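Local coordinates for protein neural-cadherin (Drosophila melanogaster, PDB 3UBF) that mediates calcium-dependent, homophilic adhesion between cells as a transmembrane cadherin, of whose ectodomain this chain is a three-repeat piece, at residues Phe106-Leu111 and Pro126-Gln131; Pro110-Ala115 and Ala211-Met216; Asp174-Leu179 and Arg202-Gly207; Gly207-Pro212 and Gly297-Ser302; Arg247-Ala252 and Ile289-Glu294. All coordinates share one frame; numbering follows the deposited sequence.

Contact 1: Phe106-Leu111 and Pro126-Gln131; sequences FINRPL and PVFTLQ
Asn108 and Gln131 join the crossing loop of EC2, the second cadherin repeat of this chain and a Greek-key beta sandwich, to strand 126-133. Here the first strand leaves its sheet at 105-106 and crosses to resume at 113-117 in the opposing one. Polar contacts dominate. Asn108, with CG anti to its carbonyl carbon (chi1 -65°), presents both ends of its amide to the strand backbone. Asn108 OD1 accepts from Gln131 N at 2.8 Å, nearly straight. Asn108 ND2 donates one hydrogen to Thr129 O, also at 2.8 Å. An asparagine suits the place: its amide offers acceptor and donor where strand pairing is being lost. Just past strand 105-106, Ile107 N still donates to Gln131 O at 2.8 Å. Apolar contacts are lighter. Phe106 CE2 lies 4.3 Å from Leu130 CB on the interior side, where both residues pack on Met113. The Ile107 and Gln131 side chains cross at about a right angle, Ile107 CG1 lying 3.8 Å from Gln131 CB. The Phe128 ring, tilted 25° from the Asn108 amide, has CZ near ND2. Thr129 O takes a second hydrogen, from Gln131 NE2 at 3.2 Å, on the carbonyl face opposite Asn108 ND2.

Contact 2: Pro110-Ala115 and Ala211-Met216; sequences PLPMQA and APQFYM
The two backbones come closest at Pro110 and Tyr215, whose CA atoms are 4.7 Å apart, and they do not pair as strands; the peptide bonds before Pro110 and Pro112 are both cis, which turns the chain sharply there. Side chains and bridging water make the joint. Gln213 reaches across fully extended, with CG anti to its backbone N (chi1 -177°), and Gln213 NE2 donates to Pro112 O at 2.9 Å. That bond is almost straight at 174°, lies in the planes of both the amide and the carbonyl, and uses a lone pair of the oxygen. Glutamine has the length to span the gap and an N-H to offer the Pro112 carbonyl. Gln114 meets it tip to tip, the two amides stacked with planes 21° apart; Gln114 NE2 is 3.0 Å from Gln213 OE1, but at too poor an angle for a hydrogen bond. Pro110 adds the apolar part. Its CG sits over one face of the Tyr215 ring, displaced toward the rim and 3.8 Å from the centroid, a CH-pi contact that suits a rigid ring whose CH groups can sit on an aromatic face. Pro110 CB also presses against Phe214 O at 3.3 Å. A water accepts from Leu111 N at 2.9 Å and donates to Tyr215 O, bridging the backbones. Beyond, Gln213 and Tyr215 pair with strand 232-239 of EC3, so the contact fastens the start of EC2 to the start of EC3, consistent with a calcium-free linker between cadherin repeats.

Contact 3: Asp174-Leu179 and Arg202-Gly207; sequences DMEYVL and RLSIVG
Glu176 OE2 accepts from Ser204 OG at 2.6 Å on the lone pair turned away from the other carboxylate oxygen, and it takes a second, weak bond from Arg202 NH1. The other oxygen, Glu176 OE1, forms a salt bridge with Arg202 NH2 at 3.0 Å. There the guanidinium arrives from above the carboxylate plane, the two planes standing 70° apart. Glu176 CG anti to the backbone N (chi1 -162°), with an extended chain beyond it, carries the carboxylate toward Arg202; CG lies near Val206 CG2. Ser204 OG also has Arg210 NH1 as a partner, so two arginines lie near the carboxylate and would probably favour its ionised form. Val178 CG2 lies over one face of the Arg202 guanidinium, 3.3 Å from Arg202 NH2; a compact apolar branch suits a place against a flat cation.

The backbones form a regular antiparallel ladder, with Tyr177 and Ile205 bonded in both directions and Leu179 and Leu203 likewise. Tyr177, Ile205, Leu179 and Leu203 put their side chains on the opposite face from Glu176, inside the sandwich, where Leu179 and Ile205 reach Phe154 of the facing sheet. Tyr177 OH bonds Gln172 N. Strand 201-207 is flanked in its sheet by antiparallel 176-185 and parallel 113-117, as in cadherin repeats generally.

Contact 4: Gly207-Pro212 and Gly297-Ser302; sequences GGKRAP and GGFSTS
The linker from EC2 to EC3 runs through residues 207-212, and its contact with the turn and strand start at 297-302 of EC3 lies at the junction of the two cadherin repeats, a junction consistent with the calcium-free linker class. Phe299 is the main apolar anchor. Its CG is anti to the carbonyl carbon (chi1 -78°), and one face of the ring lies against the linker backbone: Ala211 N is over the centre, 3.9 Å above the plane, and Arg210 C is displaced toward the rim. An alanine is small enough to let the aromatic face come so near the chain, and Ala211 CB touches Phe299 CD1 at 3.8 Å. Lys209 approaches the edge instead, its CG 3.6 Å from Phe299 CE2, so the aliphatic part of the lysine packs at the ring edge, while Lys209 NZ bonds weakly to a water that also donates to Gly297 O. Pro212, which also packs on Glu294, has CD against Phe299 CB. Arg210 turns away to EC2, where its guanidinium bonds Ala115 O; the same few residues thereby hold both domains. Between the two segments a single direct hydrogen bond forms. Thr301 OG1, anti to its own carbonyl carbon, donates to Pro212 O at 2.6 Å. Thr301 OG1 also lies 3.4 Å from Ala211 CB.

Contact 5: Arg247-Ala252 and Ile289-Glu294; sequences RYTLKA and IVTATE
Lys251 carries CG between its backbone N and carbonyl carbon (chi1 79°) and bends back at the end of the chain (chi4 -52°), so NZ comes to rest alongside Ile289 in an antiparallel strand pair of the EC3 sandwich. Lys251 NZ lies 3.7 Å from Ile289 CG2, the two side chains running side by side and pointing the same way. A long lysine suits this exposed face, since its aliphatic stem can pack on isoleucine while the amine meets solvent. Thr249 likewise lies beside Thr291, its OG1 3.5 Å from Thr291 CB, and such beta-branched residues fit an extended strand well. Beneath these side chains six backbone hydrogen bonds hold strand 246-253, an outer strand of its sheet, to strand 285-294. Arg247 pairs with Thr293, Thr249 with Thr291 and Lys251 with Ile289, each bonded in both directions. Between the bonded pairs, CA-H...O contacts add to the ladder, such as Tyr248 CA to Thr291 O at 3.1 Å.

The other face is apolar. Tyr248 CE2 approaches the small Ala292 CB at 4.1 Å, and Leu250 CD1 meets Val290 CG2. Tyr248, Leu250 and Val290 also touch Ile262 of the facing sheet, while Tyr248 OH bonds Ala238 N, which satisfies the hydroxyl of a buried tyrosine.

On the exposed face a water ties the lysine to the sheet. It accepts from Lys251 NZ at 3.1 Å, donates to Ile289 O, and lies 2.6 Å from Thr291 OG1, which is also bonded to Ser302 OG.

How the contacts relate
Contacts 3 and 5 are antiparallel pairings within sheets of successive repeats, but of different neighbours: inner strands in contact 3, an outer strand in contact 5. Both have a mainly apolar inner face and a more mixed, polar outer one, with a salt bridge in contact 3, a lysine and water in contact 5. Contact 1 joins the EC2 crossover to strand 126-133, an asparagine amide adding to a single backbone bond. Contacts 2 and 4, side-chain-led, join different domains and share Ala211 and Pro212. Contact 4 lies at the surface; the others are partly buried. Arg210 ties contact 4 to contacts 2 and 3, Met113 links contacts 1 to 3, and Thr301 O bonds Ala292 N between contacts 4 and 5.

Contact 1: Phe106-Leu111 and Pro126-Gln131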
# COMPACT_ATOMS: atom_id res chain seq x y z
N PHE A 106 3.13 0.28 -3.37
CA PHE A 106 4.01 -0.88 -3.40
C PHE A 106 4.11 -1.50 -2.02
O PHE A 106 4.26 -0.79 -1.02
CB PHE A 106 5.38 -0.49 -3.93
CG PHE A 106 5.39 -0.20 -5.41
CD1 PHE A 106 5.53 1.10 -5.87
CD2 PHE A 106 5.23 -1.23 -6.33
CE1 PHE A 106 5.54 1.37 -7.22
CE2 PHE A 106 5.22 -0.98 -7.70
CZ PHE A 106 5.38 0.32 -8.15
N ILE A 107 3.96 -2.83 -1.98
CA ILE A 107 4.18 -3.62 -0.77
C ILE A 107 5.53 -4.34 -0.74
O ILE A 107 5.88 -4.97 0.26
CB ILE A 107 3.01 -4.60 -0.45
CG1 ILE A 107 2.87 -5.67 -1.52
CG2 ILE A 107 1.71 -3.82 -0.31
CD1 ILE A 107 1.84 -6.75 -1.19
N ASN A 108 6.30 -4.24 -1.82
CA ASN A 108 7.72 -4.67 -1.78
C ASN A 108 8.46 -4.16 -0.56
O ASN A 108 8.44 -2.96 -0.26
CB ASN A 108 8.46 -4.23 -3.04
CG ASN A 108 7.92 -4.89 -4.28
OD1 ASN A 108 7.08 -4.32 -4.98
ND2 ASN A 108 8.39 -6.11 -4.56
N ARG A 109 9.09 -5.08 0.17
CA ARG A 109 9.96 -4.69 1.27
C ARG A 109 11.29 -5.45 1.18
O ARG A 109 11.31 -6.58 0.70
CB ARG A 109 9.27 -4.87 2.63
CG ARG A 109 8.06 -3.92 2.90
CD ARG A 109 8.46 -2.43 2.93
NE ARG A 109 7.34 -1.54 3.23
CZ ARG A 109 6.50 -1.04 2.32
NH1 ARG A 109 6.64 -1.34 1.04
NH2 ARG A 109 5.51 -0.25 2.67
N PRO A 110 12.41 -4.81 1.59
CA PRO A 110 12.54 -3.44 2.09
C PRO A 110 12.43 -2.43 0.97
O PRO A 110 12.53 -2.81 -0.20
CB PRO A 110 13.98 -3.40 2.63
CG PRO A 110 14.40 -4.84 2.73
CD PRO A 110 13.70 -5.51 1.61
N LEU A 111 12.19 -1.18 1.33
CA LEU A 111 12.31 -0.08 0.39
C LEU A 111 13.55 0.71 0.79
O LEU A 111 13.87 0.79 1.99
CB LEU A 111 11.06 0.81 0.42
CG LEU A 111 9.80 0.16 -0.18
CD1 LEU A 111 8.60 1.07 0.01
CD2 LEU A 111 9.96 -0.22 -1.65
N PRO A 126 13.91 -13.64 -14.44
CA PRO A 126 13.25 -12.77 -13.48
C PRO A 126 14.24 -12.36 -12.39
O PRO A 126 14.98 -13.20 -11.88
CB PRO A 126 12.14 -13.66 -12.91
CG PRO A 126 12.63 -15.05 -13.08
CD PRO A 126 13.54 -15.05 -14.27
N VAL A 127 14.28 -11.07 -12.06
CA VAL A 127 15.22 -10.56 -11.08
C VAL A 127 14.49 -9.97 -9.88
O VAL A 127 15.07 -9.82 -8.80
CB VAL A 127 16.14 -9.49 -11.68
CG1 VAL A 127 16.96 -10.08 -12.83
CG2 VAL A 127 15.33 -8.30 -12.16
N PHE A 128 13.22 -9.64 -10.07
CA PHE A 128 12.41 -9.07 -8.99
C PHE A 128 10.96 -9.00 -9.43
O PHE A 128 10.67 -8.86 -10.62
CB PHE A 128 12.99 -7.65 -8.92
CG PHE A 128 12.51 -6.86 -7.74
CD1 PHE A 128 13.12 -7.01 -6.49
CD2 PHE A 128 11.48 -5.94 -7.87
CE1 PHE A 128 12.70 -6.28 -5.39
CE2 PHE A 128 11.07 -5.20 -6.79
CZ PHE A 128 11.67 -5.37 -5.54
N THR A 129 10.07 -9.08 -8.45
CA THR A 129 8.64 -9.06 -8.70
C THR A 129 8.05 -7.84 -8.00
O THR A 129 7.95 -7.81 -6.76
CB THR A 129 7.98 -10.34 -8.15
OG1 THR A 129 8.62 -11.48 -8.73
CG2 THR A 129 6.49 -10.39 -8.48
N LEU A 130 7.67 -6.85 -8.80
CA LEU A 130 6.93 -5.71 -8.28
C LEU A 130 5.60 -6.18 -7.73
O LEU A 130 4.92 -6.98 -8.39
CB LEU A 130 6.69 -4.68 -9.37
CG LEU A 130 7.93 -4.15 -10.09
CD1 LEU A 130 7.48 -3.34 -11.28
CD2 LEU A 130 8.83 -3.33 -9.13
N GLN A 131 5.25 -5.73 -6.53
CA GLN A 131 3.95 -6.05 -5.94
C GLN A 131 3.37 -4.79 -5.35
O GLN A 131 3.89 -4.27 -4.37
CB GLN A 131 4.06 -7.12 -4.85
CG GLN A 131 4.52 -8.48 -5.36
CD GLN A 131 5.22 -9.30 -4.28
OE1 GLN A 131 4.63 -9.61 -3.24
NE2 GLN A 131 6.50 -9.65 -4.52

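Contact 2: Pro110-Ala115 and Ala211-Met216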
# COMPACT_ATOMS: atom_id res chain seq x y z
N PRO A 110 12.41 -4.81 1.59
CA PRO A 110 12.54 -3.44 2.09
C PRO A 110 12.43 -2.43 0.97
O PRO A 110 12.53 -2.81 -0.20
CB PRO A 110 13.98 -3.40 2.63
CG PRO A 110 14.40 -4.84 2.73
CD PRO A 110 13.70 -5.51 1.61
N LEU A 111 12.19 -1.18 1.33
CA LEU A 111 12.31 -0.08 0.39
C LEU A 111 13.55 0.71 0.79
O LEU A 111 13.87 0.79 1.99
CB LEU A 111 11.06 0.81 0.42
CG LEU A 111 9.80 0.16 -0.18
CD1 LEU A 111 8.60 1.07 0.01
CD2 LEU A 111 9.96 -0.22 -1.65
N PRO A 112 14.27 1.28 -0.19
CA PRO A 112 14.02 1.24 -1.64
C PRO A 112 14.20 -0.15 -2.24
O PRO A 112 14.93 -0.99 -1.70
CB PRO A 112 15.07 2.19 -2.22
CG PRO A 112 15.51 3.03 -1.07
CD PRO A 112 15.43 2.13 0.12
N MET A 113 13.52 -0.37 -3.36
CA MET A 113 13.56 -1.63 -4.08
C MET A 113 14.97 -2.00 -4.52
O MET A 113 15.63 -1.25 -5.23
CB MET A 113 12.64 -1.54 -5.30
CG MET A 113 11.16 -1.62 -4.96
SD MET A 113 10.15 -1.22 -6.40
CE MET A 113 8.54 -1.21 -5.60
N GLN A 114 15.41 -3.17 -4.07
CA GLN A 114 16.75 -3.65 -4.38
C GLN A 114 16.73 -5.11 -4.84
O GLN A 114 16.03 -5.93 -4.28
CB GLN A 114 17.68 -3.46 -3.18
CG GLN A 114 18.03 -2.00 -2.96
CD GLN A 114 19.03 -1.74 -1.86
OE1 GLN A 114 19.36 -0.59 -1.61
NE2 GLN A 114 19.51 -2.79 -1.20
N ALA A 115 17.49 -5.38 -5.89
CA ALA A 115 17.67 -6.71 -6.42
C ALA A 115 19.12 -6.84 -6.86
O ALA A 115 19.88 -5.86 -6.89
CB ALA A 115 16.76 -6.92 -7.60
N ALA A 211 25.38 -5.51 -0.97
CA ALA A 211 25.39 -5.67 0.47
C ALA A 211 23.99 -5.87 1.02
O ALA A 211 23.01 -5.51 0.37
CB ALA A 211 26.05 -4.47 1.12
N PRO A 212 23.88 -6.44 2.24
CA PRO A 212 22.58 -6.69 2.85
C PRO A 212 21.82 -5.39 2.98
O PRO A 212 22.43 -4.32 3.10
CB PRO A 212 22.94 -7.18 4.26
CG PRO A 212 24.34 -7.60 4.19
CD PRO A 212 24.98 -6.72 3.18
N GLN A 213 20.49 -5.50 2.93
CA GLN A 213 19.62 -4.36 3.16
C GLN A 213 18.73 -4.66 4.35
O GLN A 213 18.09 -5.72 4.42
CB GLN A 213 18.77 -4.06 1.93
CG GLN A 213 17.89 -2.83 2.05
CD GLN A 213 17.05 -2.61 0.81
OE1 GLN A 213 16.83 -3.53 0.03
NE2 GLN A 213 16.57 -1.39 0.63
N PHE A 214 18.70 -3.71 5.27
CA PHE A 214 17.85 -3.82 6.44
C PHE A 214 16.40 -3.63 6.03
O PHE A 214 16.12 -2.91 5.07
CB PHE A 214 18.28 -2.81 7.50
CG PHE A 214 19.50 -3.23 8.27
CD1 PHE A 214 20.74 -2.66 7.99
CD2 PHE A 214 19.41 -4.18 9.28
CE1 PHE A 214 21.89 -3.04 8.70
CE2 PHE A 214 20.57 -4.58 10.01
CZ PHE A 214 21.80 -4.00 9.72
N TYR A 215 15.49 -4.27 6.76
CA TYR A 215 14.05 -4.17 6.47
C TYR A 215 13.45 -2.83 6.87
O TYR A 215 12.33 -2.51 6.48
CB TYR A 215 13.29 -5.36 7.05
CG TYR A 215 13.25 -6.51 6.08
CD1 TYR A 215 14.21 -7.52 6.13
CD2 TYR A 215 12.29 -6.56 5.07
CE1 TYR A 215 14.20 -8.56 5.22
CE2 TYR A 215 12.27 -7.59 4.15
CZ TYR A 215 13.23 -8.59 4.23
OH TYR A 215 13.22 -9.63 3.31
N MET A 216 14.19 -2.04 7.64
CA MET A 216 13.85 -0.64 7.90
C MET A 216 15.10 0.23 7.70
O MET A 216 16.21 -0.19 8.05
CB MET A 216 13.34 -0.45 9.32
CG MET A 216 12.41 -1.52 9.81
SD MET A 216 10.79 -0.90 10.12
CE MET A 216 11.16 0.47 11.22
O HOH W 1 14.89 -4.02 -1.47
O HOH W 2 12.07 -0.64 4.13

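Contact 3: Asp174-Leu179 and Arg202-Gly207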
# COMPACT_ATOMS: atom_id res chain seq x y z
N ASP A 174 29.06 -5.31 -9.60
CA ASP A 174 28.93 -4.06 -8.86
C ASP A 174 28.25 -2.95 -9.67
O ASP A 174 28.09 -1.86 -9.17
CB ASP A 174 30.30 -3.54 -8.35
CG ASP A 174 31.05 -4.56 -7.45
OD1 ASP A 174 30.41 -5.15 -6.55
OD2 ASP A 174 32.28 -4.75 -7.65
N MET A 175 27.88 -3.21 -10.92
CA MET A 175 27.22 -2.19 -11.72
C MET A 175 25.75 -2.07 -11.35
O MET A 175 25.06 -3.07 -11.19
CB MET A 175 27.37 -2.45 -13.22
CG MET A 175 26.88 -1.27 -14.08
SD MET A 175 27.41 -1.35 -15.81
CE MET A 175 26.12 -0.32 -16.54
N GLU A 176 25.29 -0.83 -11.21
CA GLU A 176 23.90 -0.58 -10.85
C GLU A 176 23.03 -0.33 -12.09
O GLU A 176 23.33 0.54 -12.92
CB GLU A 176 23.76 0.58 -9.85
CG GLU A 176 22.40 0.56 -9.16
CD GLU A 176 22.14 1.69 -8.18
OE1 GLU A 176 22.66 2.82 -8.37
OE2 GLU A 176 21.38 1.43 -7.22
N TYR A 177 21.96 -1.11 -12.18
CA TYR A 177 20.97 -0.95 -13.24
C TYR A 177 19.68 -0.42 -12.61
O TYR A 177 19.11 -1.08 -11.73
CB TYR A 177 20.73 -2.27 -13.98
CG TYR A 177 22.01 -2.89 -14.50
CD1 TYR A 177 22.79 -3.73 -13.69
CD2 TYR A 177 22.45 -2.64 -15.80
CE1 TYR A 177 23.95 -4.31 -14.16
CE2 TYR A 177 23.63 -3.22 -16.29
CZ TYR A 177 24.37 -4.05 -15.46
OH TYR A 177 25.55 -4.61 -15.90
N VAL A 178 19.23 0.75 -13.06
CA VAL A 178 18.12 1.43 -12.42
C VAL A 178 16.87 1.47 -13.30
O VAL A 178 16.91 1.92 -14.43
CB VAL A 178 18.51 2.88 -11.96
CG1 VAL A 178 17.32 3.59 -11.35
CG2 VAL A 178 19.66 2.84 -10.98
N LEU A 179 15.76 0.99 -12.76
CA LEU A 179 14.47 1.23 -13.38
C LEU A 179 13.61 2.02 -12.44
O LEU A 179 13.59 1.76 -11.23
CB LEU A 179 13.75 -0.08 -13.66
CG LEU A 179 14.38 -1.13 -14.54
CD1 LEU A 179 13.46 -2.33 -14.53
CD2 LEU A 179 14.52 -0.56 -15.93
N ARG A 202 12.04 3.72 -7.39
CA ARG A 202 13.32 3.38 -7.96
C ARG A 202 13.73 1.97 -7.60
O ARG A 202 13.87 1.63 -6.42
CB ARG A 202 14.38 4.36 -7.47
CG ARG A 202 15.73 4.16 -8.07
CD ARG A 202 16.62 5.19 -7.50
NE ARG A 202 17.97 5.17 -8.05
CZ ARG A 202 18.97 4.41 -7.58
NH1 ARG A 202 18.76 3.56 -6.58
NH2 ARG A 202 20.17 4.50 -8.13
N LEU A 203 13.94 1.16 -8.63
CA LEU A 203 14.43 -0.20 -8.49
C LEU A 203 15.89 -0.25 -8.92
O LEU A 203 16.26 0.09 -10.06
CB LEU A 203 13.56 -1.19 -9.29
CG LEU A 203 14.07 -2.63 -9.48
CD1 LEU A 203 14.39 -3.31 -8.15
CD2 LEU A 203 13.09 -3.46 -10.27
N SER A 204 16.71 -0.66 -7.95
CA SER A 204 18.14 -0.77 -8.11
C SER A 204 18.51 -2.24 -8.25
O SER A 204 18.27 -3.03 -7.33
CB SER A 204 18.85 -0.19 -6.88
OG SER A 204 20.12 -0.79 -6.71
N ILE A 205 19.08 -2.60 -9.40
CA ILE A 205 19.52 -3.96 -9.67
C ILE A 205 21.03 -3.92 -9.85
O ILE A 205 21.53 -3.20 -10.71
CB ILE A 205 18.83 -4.53 -10.93
CG1 ILE A 205 17.31 -4.42 -10.80
CG2 ILE A 205 19.25 -5.98 -11.16
CD1 ILE A 205 16.56 -4.57 -12.10
N VAL A 206 21.76 -4.65 -9.01
CA VAL A 206 23.22 -4.60 -9.02
C VAL A 206 23.78 -5.90 -9.61
O VAL A 206 23.33 -6.99 -9.25
CB VAL A 206 23.80 -4.30 -7.61
CG1 VAL A 206 25.33 -4.44 -7.58
CG2 VAL A 206 23.42 -2.90 -7.18
N GLY A 207 24.74 -5.80 -10.52
CA GLY A 207 25.36 -6.99 -11.08
C GLY A 207 25.97 -7.89 -10.01
O GLY A 207 26.82 -7.47 -9.23

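Contact 4: Gly207-Pro212 and Gly297-Ser302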
# COMPACT_ATOMS: atom_id res chain seq x y z
N GLY A 207 24.74 -5.80 -10.52
CA GLY A 207 25.36 -6.99 -11.08
C GLY A 207 25.97 -7.89 -10.01
O GLY A 207 26.82 -7.47 -9.23
N GLY A 208 25.51 -9.14 -9.98
CA GLY A 208 26.15 -10.22 -9.23
C GLY A 208 25.84 -10.25 -7.75
O GLY A 208 25.14 -11.15 -7.27
N LYS A 209 26.35 -9.26 -7.03
CA LYS A 209 26.18 -9.21 -5.59
C LYS A 209 26.13 -7.77 -5.10
O LYS A 209 26.63 -6.86 -5.77
CB LYS A 209 27.29 -10.00 -4.87
CG LYS A 209 28.71 -9.49 -5.16
CD LYS A 209 29.78 -10.41 -4.60
CE LYS A 209 31.16 -9.81 -4.81
NZ LYS A 209 32.21 -10.48 -3.99
N ARG A 210 25.50 -7.58 -3.94
CA ARG A 210 25.42 -6.27 -3.28
C ARG A 210 25.26 -6.55 -1.79
O ARG A 210 25.01 -7.69 -1.40
CB ARG A 210 24.23 -5.47 -3.81
CG ARG A 210 22.87 -5.99 -3.32
CD ARG A 210 21.67 -5.31 -3.98
NE ARG A 210 21.70 -3.87 -3.79
CZ ARG A 210 21.16 -2.98 -4.61
NH1 ARG A 210 21.26 -1.67 -4.33
NH2 ARG A 210 20.51 -3.39 -5.71
N ALA A 211 25.38 -5.51 -0.97
CA ALA A 211 25.39 -5.67 0.47
C ALA A 211 23.99 -5.87 1.02
O ALA A 211 23.01 -5.51 0.37
CB ALA A 211 26.05 -4.47 1.12
N PRO A 212 23.88 -6.44 2.24
CA PRO A 212 22.58 -6.69 2.85
C PRO A 212 21.82 -5.39 2.98
O PRO A 212 22.43 -4.32 3.10
CB PRO A 212 22.94 -7.18 4.26
CG PRO A 212 24.34 -7.60 4.19
CD PRO A 212 24.98 -6.72 3.18
N GLY A 297 31.48 -13.38 2.46
CA GLY A 297 32.66 -12.65 2.02
C GLY A 297 32.42 -11.15 2.08
O GLY A 297 31.61 -10.61 1.31
N GLY A 298 33.07 -10.48 3.03
CA GLY A 298 33.12 -9.02 3.07
C GLY A 298 31.88 -8.26 3.51
O GLY A 298 31.87 -7.68 4.61
N PHE A 299 30.84 -8.26 2.66
CA PHE A 299 29.71 -7.31 2.77
C PHE A 299 29.14 -7.07 4.15
O PHE A 299 28.73 -8.00 4.84
CB PHE A 299 28.56 -7.68 1.82
CG PHE A 299 28.81 -7.29 0.39
CD1 PHE A 299 29.35 -6.03 0.08
CD2 PHE A 299 28.51 -8.16 -0.64
CE1 PHE A 299 29.59 -5.67 -1.24
CE2 PHE A 299 28.75 -7.81 -1.96
CZ PHE A 299 29.29 -6.56 -2.26
N SER A 300 29.12 -5.80 4.54
CA SER A 300 28.39 -5.40 5.72
C SER A 300 27.59 -4.12 5.47
O SER A 300 27.96 -3.30 4.62
CB SER A 300 29.31 -5.27 6.94
OG SER A 300 30.29 -4.29 6.71
N THR A 301 26.48 -3.99 6.20
CA THR A 301 25.66 -2.80 6.16
C THR A 301 25.32 -2.41 7.60
O THR A 301 25.10 -3.28 8.44
CB THR A 301 24.36 -3.03 5.37
OG1 THR A 301 24.69 -3.45 4.04
CG2 THR A 301 23.51 -1.75 5.30
N SER A 302 25.28 -1.11 7.86
CA SER A 302 24.86 -0.60 9.16
C SER A 302 23.56 0.18 9.14
O SER A 302 23.14 0.71 8.11
CB SER A 302 25.98 0.22 9.78
OG SER A 302 26.96 -0.65 10.31
O HOH W 3 30.67 -10.85 -0.95

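Contact 5: Arg247-Ala252 and Ile289-Glu294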
# COMPACT_ATOMS: atom_id res chain seq x y z
N ARG A 247 25.25 -12.21 10.07
CA ARG A 247 25.68 -12.00 11.45
C ARG A 247 25.46 -10.54 11.87
O ARG A 247 25.96 -9.62 11.22
CB ARG A 247 27.15 -12.40 11.64
CG ARG A 247 27.67 -12.13 13.05
CD ARG A 247 29.00 -12.84 13.32
NE ARG A 247 29.02 -13.45 14.65
CZ ARG A 247 28.58 -14.69 14.92
NH1 ARG A 247 28.07 -15.45 13.95
NH2 ARG A 247 28.65 -15.16 16.16
N TYR A 248 24.71 -10.35 12.95
CA TYR A 248 24.40 -9.00 13.45
C TYR A 248 25.32 -8.63 14.59
O TYR A 248 25.55 -9.44 15.49
CB TYR A 248 22.95 -8.90 13.92
CG TYR A 248 21.93 -9.26 12.88
CD1 TYR A 248 21.39 -10.54 12.84
CD2 TYR A 248 21.52 -8.33 11.93
CE1 TYR A 248 20.45 -10.88 11.87
CE2 TYR A 248 20.60 -8.65 10.96
CZ TYR A 248 20.07 -9.93 10.93
OH TYR A 248 19.14 -10.27 9.97
N THR A 249 25.84 -7.40 14.55
CA THR A 249 26.53 -6.84 15.71
C THR A 249 25.95 -5.49 16.08
O THR A 249 25.21 -4.88 15.30
CB THR A 249 28.06 -6.72 15.54
OG1 THR A 249 28.37 -5.89 14.42
CG2 THR A 249 28.71 -8.09 15.41
N LEU A 250 26.30 -5.04 17.28
CA LEU A 250 25.70 -3.87 17.90
C LEU A 250 26.76 -3.09 18.66
O LEU A 250 27.40 -3.62 19.57
CB LEU A 250 24.60 -4.31 18.85
CG LEU A 250 23.80 -3.22 19.57
CD1 LEU A 250 22.32 -3.57 19.58
CD2 LEU A 250 24.33 -3.01 20.99
N LYS A 251 26.96 -1.83 18.28
CA LYS A 251 27.83 -0.95 19.05
C LYS A 251 27.09 0.31 19.49
O LYS A 251 26.15 0.74 18.83
CB LYS A 251 29.12 -0.63 18.29
CG LYS A 251 28.99 0.45 17.22
CD LYS A 251 30.35 0.83 16.64
CE LYS A 251 30.19 1.52 15.29
NZ LYS A 251 29.32 0.70 14.37
N ALA A 252 27.51 0.87 20.62
CA ALA A 252 26.91 2.08 21.14
C ALA A 252 27.63 3.31 20.61
O ALA A 252 28.86 3.35 20.61
CB ALA A 252 26.96 2.06 22.65
N ILE A 289 24.36 1.45 16.75
CA ILE A 289 24.48 1.07 15.37
C ILE A 289 24.50 -0.45 15.32
O ILE A 289 25.35 -1.10 15.94
CB ILE A 289 25.73 1.65 14.69
CG1 ILE A 289 25.65 3.17 14.65
CG2 ILE A 289 25.85 1.10 13.27
CD1 ILE A 289 26.91 3.84 14.10
N VAL A 290 23.54 -0.99 14.57
CA VAL A 290 23.53 -2.41 14.26
C VAL A 290 24.20 -2.65 12.91
O VAL A 290 23.93 -1.95 11.92
CB VAL A 290 22.10 -3.01 14.27
CG1 VAL A 290 22.14 -4.51 13.90
CG2 VAL A 290 21.45 -2.80 15.64
N THR A 291 25.10 -3.62 12.88
CA THR A 291 25.74 -4.02 11.64
C THR A 291 25.27 -5.42 11.24
O THR A 291 25.20 -6.31 12.09
CB THR A 291 27.26 -3.95 11.77
OG1 THR A 291 27.61 -2.63 12.17
CG2 THR A 291 27.95 -4.28 10.43
N ALA A 292 24.91 -5.57 9.97
CA ALA A 292 24.64 -6.88 9.36
C ALA A 292 25.84 -7.30 8.52
O ALA A 292 26.23 -6.61 7.59
CB ALA A 292 23.38 -6.84 8.50
N THR A 293 26.41 -8.46 8.84
CA THR A 293 27.59 -8.94 8.15
C THR A 293 27.33 -10.29 7.51
O THR A 293 26.85 -11.21 8.16
CB THR A 293 28.77 -9.04 9.13
OG1 THR A 293 28.93 -7.78 9.79
CG2 THR A 293 30.06 -9.40 8.42
N GLU A 294 27.63 -10.38 6.22
CA GLU A 294 27.64 -11.66 5.51
C GLU A 294 28.99 -12.31 5.70
O GLU A 294 30.02 -11.65 5.56
CB GLU A 294 27.38 -11.44 4.02
CG GLU A 294 25.95 -11.05 3.68
CD GLU A 294 25.68 -11.05 2.18
OE1 GLU A 294 26.63 -10.95 1.38
OE2 GLU A 294 24.48 -11.14 1.80
O HOH W 4 27.71 -1.99 14.66